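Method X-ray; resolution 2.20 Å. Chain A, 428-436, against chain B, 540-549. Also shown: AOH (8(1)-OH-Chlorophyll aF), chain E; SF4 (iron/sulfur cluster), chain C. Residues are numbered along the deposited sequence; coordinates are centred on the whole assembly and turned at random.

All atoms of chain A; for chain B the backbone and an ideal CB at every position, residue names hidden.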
# COMPACT_ATOMS: atom_id res chain seq x y z
N ALA A 428 22.75 -15.05 -6.40
CA ALA A 428 23.62 -15.02 -7.58
C ALA A 428 23.06 -14.07 -8.62
O ALA A 428 21.84 -13.88 -8.74
CB ALA A 428 23.77 -16.40 -8.18
N TYR A 429 23.96 -13.43 -9.35
CA TYR A 429 23.61 -12.57 -10.47
C TYR A 429 22.75 -11.39 -10.06
O TYR A 429 22.01 -10.84 -10.87
CB TYR A 429 22.90 -13.35 -11.58
CG TYR A 429 23.73 -14.50 -12.09
CD1 TYR A 429 24.82 -14.27 -12.91
CD2 TYR A 429 23.43 -15.82 -11.74
CE1 TYR A 429 25.59 -15.31 -13.38
CE2 TYR A 429 24.21 -16.87 -12.21
CZ TYR A 429 25.28 -16.60 -13.03
OH TYR A 429 26.08 -17.63 -13.50
N GLY A 430 22.85 -10.99 -8.80
CA GLY A 430 22.07 -9.90 -8.29
C GLY A 430 20.68 -10.25 -7.81
O GLY A 430 19.91 -9.32 -7.50
N GLY A 431 20.31 -11.54 -7.78
CA GLY A 431 19.05 -12.02 -7.22
C GLY A 431 18.14 -12.67 -8.24
O GLY A 431 18.09 -12.24 -9.39
N THR A 432 17.41 -13.72 -7.84
CA THR A 432 16.73 -14.57 -8.81
C THR A 432 15.28 -14.90 -8.44
O THR A 432 14.73 -15.88 -8.94
CB THR A 432 17.49 -15.88 -8.98
OG1 THR A 432 17.57 -16.55 -7.72
CG2 THR A 432 18.94 -15.64 -9.51
N CYS A 433 14.65 -14.10 -7.60
CA CYS A 433 13.33 -14.46 -7.13
C CYS A 433 12.28 -14.39 -8.23
O CYS A 433 12.21 -13.42 -8.99
CB CYS A 433 12.85 -13.57 -5.99
SG CYS A 433 13.90 -12.28 -5.34
N SER A 434 11.40 -15.41 -8.23
CA SER A 434 10.14 -15.43 -8.96
C SER A 434 10.29 -15.49 -10.47
O SER A 434 9.58 -14.79 -11.19
CB SER A 434 9.29 -14.24 -8.57
OG SER A 434 8.78 -14.42 -7.28
N ILE A 435 11.18 -16.36 -10.94
CA ILE A 435 11.22 -16.74 -12.34
C ILE A 435 10.40 -18.00 -12.68
O ILE A 435 10.21 -18.31 -13.87
CB ILE A 435 12.70 -16.92 -12.76
CG1 ILE A 435 13.40 -17.99 -11.90
CG2 ILE A 435 13.44 -15.61 -12.62
CD1 ILE A 435 14.83 -18.33 -12.36
N SER A 436 9.87 -18.72 -11.68
CA SER A 436 9.15 -19.94 -11.97
C SER A 436 7.74 -19.66 -12.51
O SER A 436 7.21 -18.55 -12.45
CB SER A 436 9.03 -20.82 -10.73
OG SER A 436 8.12 -20.24 -9.83
N UNK B 540 9.20 -6.39 -3.17
CA UNK B 540 8.68 -7.74 -3.20
C UNK B 540 9.74 -8.74 -3.65
O UNK B 540 10.75 -8.39 -4.28
CB UNK B 540 7.46 -7.81 -4.12
N UNK B 541 9.49 -10.01 -3.30
CA UNK B 541 10.30 -11.16 -3.73
C UNK B 541 10.14 -11.43 -5.23
O UNK B 541 9.58 -12.46 -5.62
CB UNK B 541 9.91 -12.41 -2.93
N UNK B 542 10.59 -10.50 -6.08
CA UNK B 542 10.32 -10.61 -7.50
C UNK B 542 11.47 -10.07 -8.36
O UNK B 542 11.27 -9.72 -9.53
CB UNK B 542 9.02 -9.87 -7.84
N UNK B 543 12.69 -10.05 -7.82
CA UNK B 543 13.78 -9.44 -8.55
C UNK B 543 14.15 -10.24 -9.79
O UNK B 543 14.48 -9.66 -10.83
CB UNK B 543 15.00 -9.29 -7.64
N UNK B 544 14.17 -11.57 -9.69
CA UNK B 544 14.49 -12.38 -10.85
C UNK B 544 13.52 -12.19 -11.99
O UNK B 544 13.91 -12.15 -13.16
CB UNK B 544 14.53 -13.86 -10.46
N UNK B 545 12.22 -12.11 -11.68
CA UNK B 545 11.22 -11.81 -12.70
C UNK B 545 11.62 -10.58 -13.50
O UNK B 545 11.56 -10.57 -14.74
CB UNK B 545 9.85 -11.60 -12.06
N UNK B 546 11.99 -9.50 -12.80
CA UNK B 546 12.31 -8.24 -13.43
C UNK B 546 13.59 -8.31 -14.27
O UNK B 546 13.67 -7.72 -15.34
CB UNK B 546 12.44 -7.15 -12.36
N UNK B 547 14.61 -9.03 -13.79
CA UNK B 547 15.85 -9.14 -14.54
C UNK B 547 15.63 -9.89 -15.85
O UNK B 547 16.19 -9.53 -16.89
CB UNK B 547 16.92 -9.84 -13.70
N UNK B 548 14.76 -10.89 -15.83
CA UNK B 548 14.39 -11.66 -17.01
C UNK B 548 13.55 -10.83 -17.97
O UNK B 548 13.76 -10.87 -19.18
CB UNK B 548 13.63 -12.92 -16.60
N UNK B 549 12.60 -10.05 -17.44
CA UNK B 549 11.77 -9.23 -18.30
C UNK B 549 12.54 -8.06 -18.88
O UNK B 549 12.24 -7.58 -19.98
CB UNK B 549 10.55 -8.72 -17.53
C1 AOH E . 4.84 -1.93 -20.55
C2 AOH E . 4.86 -0.79 -19.57
C3 AOH E . 3.78 -0.27 -19.01
C4 AOH E . 2.43 -0.77 -19.32
C5 AOH E . 3.95 0.91 -18.10
C6 AOH E . 3.74 2.22 -18.84
C7 AOH E . 3.64 3.27 -17.75
C8 AOH E . 3.43 4.55 -18.02
C9 AOH E . 3.36 4.99 -19.46
C10 AOH E . 3.42 5.55 -16.89
C11 AOH E . 2.16 5.78 -16.08
C15 AOH E . 0.18 7.13 -14.35
C14 AOH E . 2.04 8.71 -13.47
C13 AOH E . 1.61 7.57 -14.37
C12 AOH E . 2.50 6.94 -15.16
NB AOH E . 4.79 -1.72 -12.54
ND AOH E . 6.64 -5.33 -12.29
C1A AOH E . 6.96 -4.28 -15.16
C1B AOH E . 4.77 -0.87 -13.59
C1C AOH E . 4.36 -2.90 -9.80
C1D AOH E . 6.73 -6.20 -11.28
C2A AOH E . 7.00 -3.99 -16.63
C2B AOH E . 4.14 0.34 -13.29
C2C AOH E . 4.01 -3.43 -8.57
C2D AOH E . 7.45 -7.32 -11.65
C3A AOH E . 6.60 -2.52 -16.56
C3B AOH E . 3.72 0.18 -11.97
C3C AOH E . 4.64 -4.66 -8.48
C3D AOH E . 7.80 -7.12 -12.98
C4A AOH E . 6.07 -2.30 -15.16
C4B AOH E . 4.11 -1.10 -11.56
C4C AOH E . 5.34 -4.77 -9.69
C4D AOH E . 7.25 -5.89 -13.38
CAA AOH E . 6.07 -4.91 -17.41
CAB AOH E . 3.06 1.29 -11.32
CAC AOH E . 4.49 -5.59 -7.36
CAD AOH E . 8.31 -7.73 -14.24
CBA AOH E . 6.41 -4.90 -18.90
CBB AOH E . 2.88 1.49 -10.05
CBC AOH E . 5.77 -6.12 -6.80
CBD AOH E . 8.18 -6.72 -15.34
CED AOH E . 11.65 -5.10 -15.87
CGA AOH E . 5.45 -4.10 -19.73
CGD AOH E . 9.54 -6.39 -15.90
CHA AOH E . 7.52 -5.57 -14.71
CHB AOH E . 5.40 -1.18 -14.90
CHC AOH E . 3.86 -1.60 -10.22
CHD AOH E . 6.12 -5.97 -9.95
CMA AOH E . 7.77 -1.57 -16.81
CMB AOH E . 3.95 1.56 -14.15
CMC AOH E . 3.09 -2.82 -7.54
CMD AOH E . 7.76 -8.46 -10.73
NA AOH E . 6.39 -3.35 -14.39
NC AOH E . 5.20 -3.70 -10.48
O1 AOH E . 3.69 -6.73 -7.76
O1A AOH E . 4.24 -4.18 -19.58
O1D AOH E . 9.94 -6.88 -16.94
O2A AOH E . 5.87 -2.82 -20.14
O2D AOH E . 10.41 -5.46 -15.22
OBD AOH E . 9.05 -8.77 -14.16
MG AOH E . 5.94 -3.42 -12.40
FE1 SF4 C . 14.95 -13.30 -3.38
FE2 SF4 C . 15.18 -15.96 -2.66
FE3 SF4 C . 14.58 -14.11 -0.74
FE4 SF4 C . 17.10 -14.14 -1.91
S1 SF4 C . 16.11 -15.84 -0.61
S2 SF4 C . 15.80 -12.29 -1.53
S3 SF4 C . 16.64 -14.73 -4.03
S4 SF4 C . 13.29 -14.69 -2.52

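Position 540 lies beyond the reach of chain A: nothing of that stretch is within 5.5 Å of its CB. Chain A sets no preference; a nonpolar side chain able to pack against the chlorophyll would suit. Phe B540 is found.

At 541 the backbone carbonyl accepts a hydrogen bond from Ser A434 OG (2.7 Å to O of 541). The CB points sideways, its nearest neighbour in chain A being Cys A433 CB at 4.4 Å, too far to select one residue; many medium-sized ones would fit. Gln B541 runs past, with CG 3.9 Å from S4 of the cluster.

The CB of 542 points away from chain A yet sits 4.4 Å from Ser A434 CB, so a flat or aliphatic group could cover that methylene. Tyr B542 does so with its ring: Ser A434 CB lies over one face, 3.2 Å from CD1.

Position 543 opens the helix, and its N donates to Cys A433 SG (3.5 Å), the sulfur that binds FE1 of the cluster. The CB points sideways, but the carbonyls of Tyr A429, Gly A430 and Gly A431 are gathered nearby, a site for a long donor such as lysine or arginine. Arg B543 extends there, and its NH1 donates to both Tyr A429 O and Gly A431 O, each at 2.9 Å. Gly A430 C lies over one face of the guanidinium.

At 544 the backbones nearly touch, with CA 3.7 Å from Thr A432 CA. An ideal CB would clash with Thr A432 C at 2.4 Å, Cys A433 O at 2.8 Å and Ile A435 CG2 at 3.0 Å. Only glycine fits, and Gly B544 allows the close packing.

The N of 545 donates to Cys A433 O (3.0 Å). Its CB is just 3.3 Å from Ser A434 O, which favours a small residue, and the chlorophyll's OBD invites a donor. Ser B545 meets both demands, its OG donating to OBD at 2.8 Å.

Position 546 faces none of chain A; it is Arg B546.

At 547 the CB points toward chain A, 5.1 Å from the acceptor Gly A431 O. Chain A alone predicts no acid; a donor or small polar residue is equally plausible. Asp B547 instead forms a salt bridge with Arg B543 (OD1 to NH2, 3.4 Å), through charge alone.

The CB of 548, 4.8 Å from Ile A435 CG2, leaves room for a longer chain. Glu B548 brings OE2 within 4.2 Å of Ile A435 CB.

At 549 a CB would clash with the chlorophyll, so glycine is required: Gly B549.

Chain B (540-549) FQYRGSRDEG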
# COMPACT_ATOMS: atom_id res chain seq x y z
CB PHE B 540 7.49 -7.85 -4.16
CG PHE B 540 6.17 -7.36 -3.61
CD1 PHE B 540 6.12 -6.41 -2.62
CD2 PHE B 540 4.99 -7.85 -4.11
CE1 PHE B 540 4.92 -5.93 -2.14
CE2 PHE B 540 3.77 -7.38 -3.67
CZ PHE B 540 3.72 -6.44 -2.67
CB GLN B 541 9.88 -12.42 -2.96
CG GLN B 541 10.27 -12.41 -1.51
CD GLN B 541 9.53 -13.46 -0.73
OE1 GLN B 541 9.32 -14.56 -1.23
NE2 GLN B 541 9.11 -13.14 0.49
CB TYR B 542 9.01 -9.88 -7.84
CG TYR B 542 7.83 -10.83 -7.90
CD1 TYR B 542 7.58 -11.58 -9.03
CD2 TYR B 542 6.96 -10.96 -6.82
CE1 TYR B 542 6.54 -12.47 -9.08
CE2 TYR B 542 5.90 -11.86 -6.85
CZ TYR B 542 5.68 -12.60 -7.99
OH TYR B 542 4.62 -13.48 -8.04
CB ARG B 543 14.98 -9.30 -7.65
CG ARG B 543 16.04 -8.35 -8.26
CD ARG B 543 17.11 -9.10 -9.05
NE ARG B 543 17.98 -8.18 -9.78
CZ ARG B 543 19.01 -8.58 -10.51
NH1 ARG B 543 19.28 -9.86 -10.61
NH2 ARG B 543 19.76 -7.69 -11.14
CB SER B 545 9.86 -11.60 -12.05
OG SER B 545 8.90 -11.36 -13.04
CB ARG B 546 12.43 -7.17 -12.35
CG ARG B 546 11.07 -6.82 -11.73
CD ARG B 546 11.19 -6.13 -10.38
NE ARG B 546 12.31 -5.19 -10.27
CZ ARG B 546 13.20 -5.19 -9.29
NH1 ARG B 546 14.20 -4.32 -9.30
NH2 ARG B 546 13.14 -6.07 -8.30
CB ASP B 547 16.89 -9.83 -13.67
CG ASP B 547 18.33 -9.56 -14.13
OD1 ASP B 547 18.72 -8.37 -14.31
OD2 ASP B 547 19.07 -10.55 -14.30
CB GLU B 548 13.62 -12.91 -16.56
CG GLU B 548 13.18 -13.89 -17.63
CD GLU B 548 12.57 -15.17 -17.04
OE1 GLU B 548 13.15 -16.26 -17.30
OE2 GLU B 548 11.52 -15.08 -16.32
O HOH W 1 21.72 -8.88 -13.31
O HOH W 2 7.94 -2.34 -11.70
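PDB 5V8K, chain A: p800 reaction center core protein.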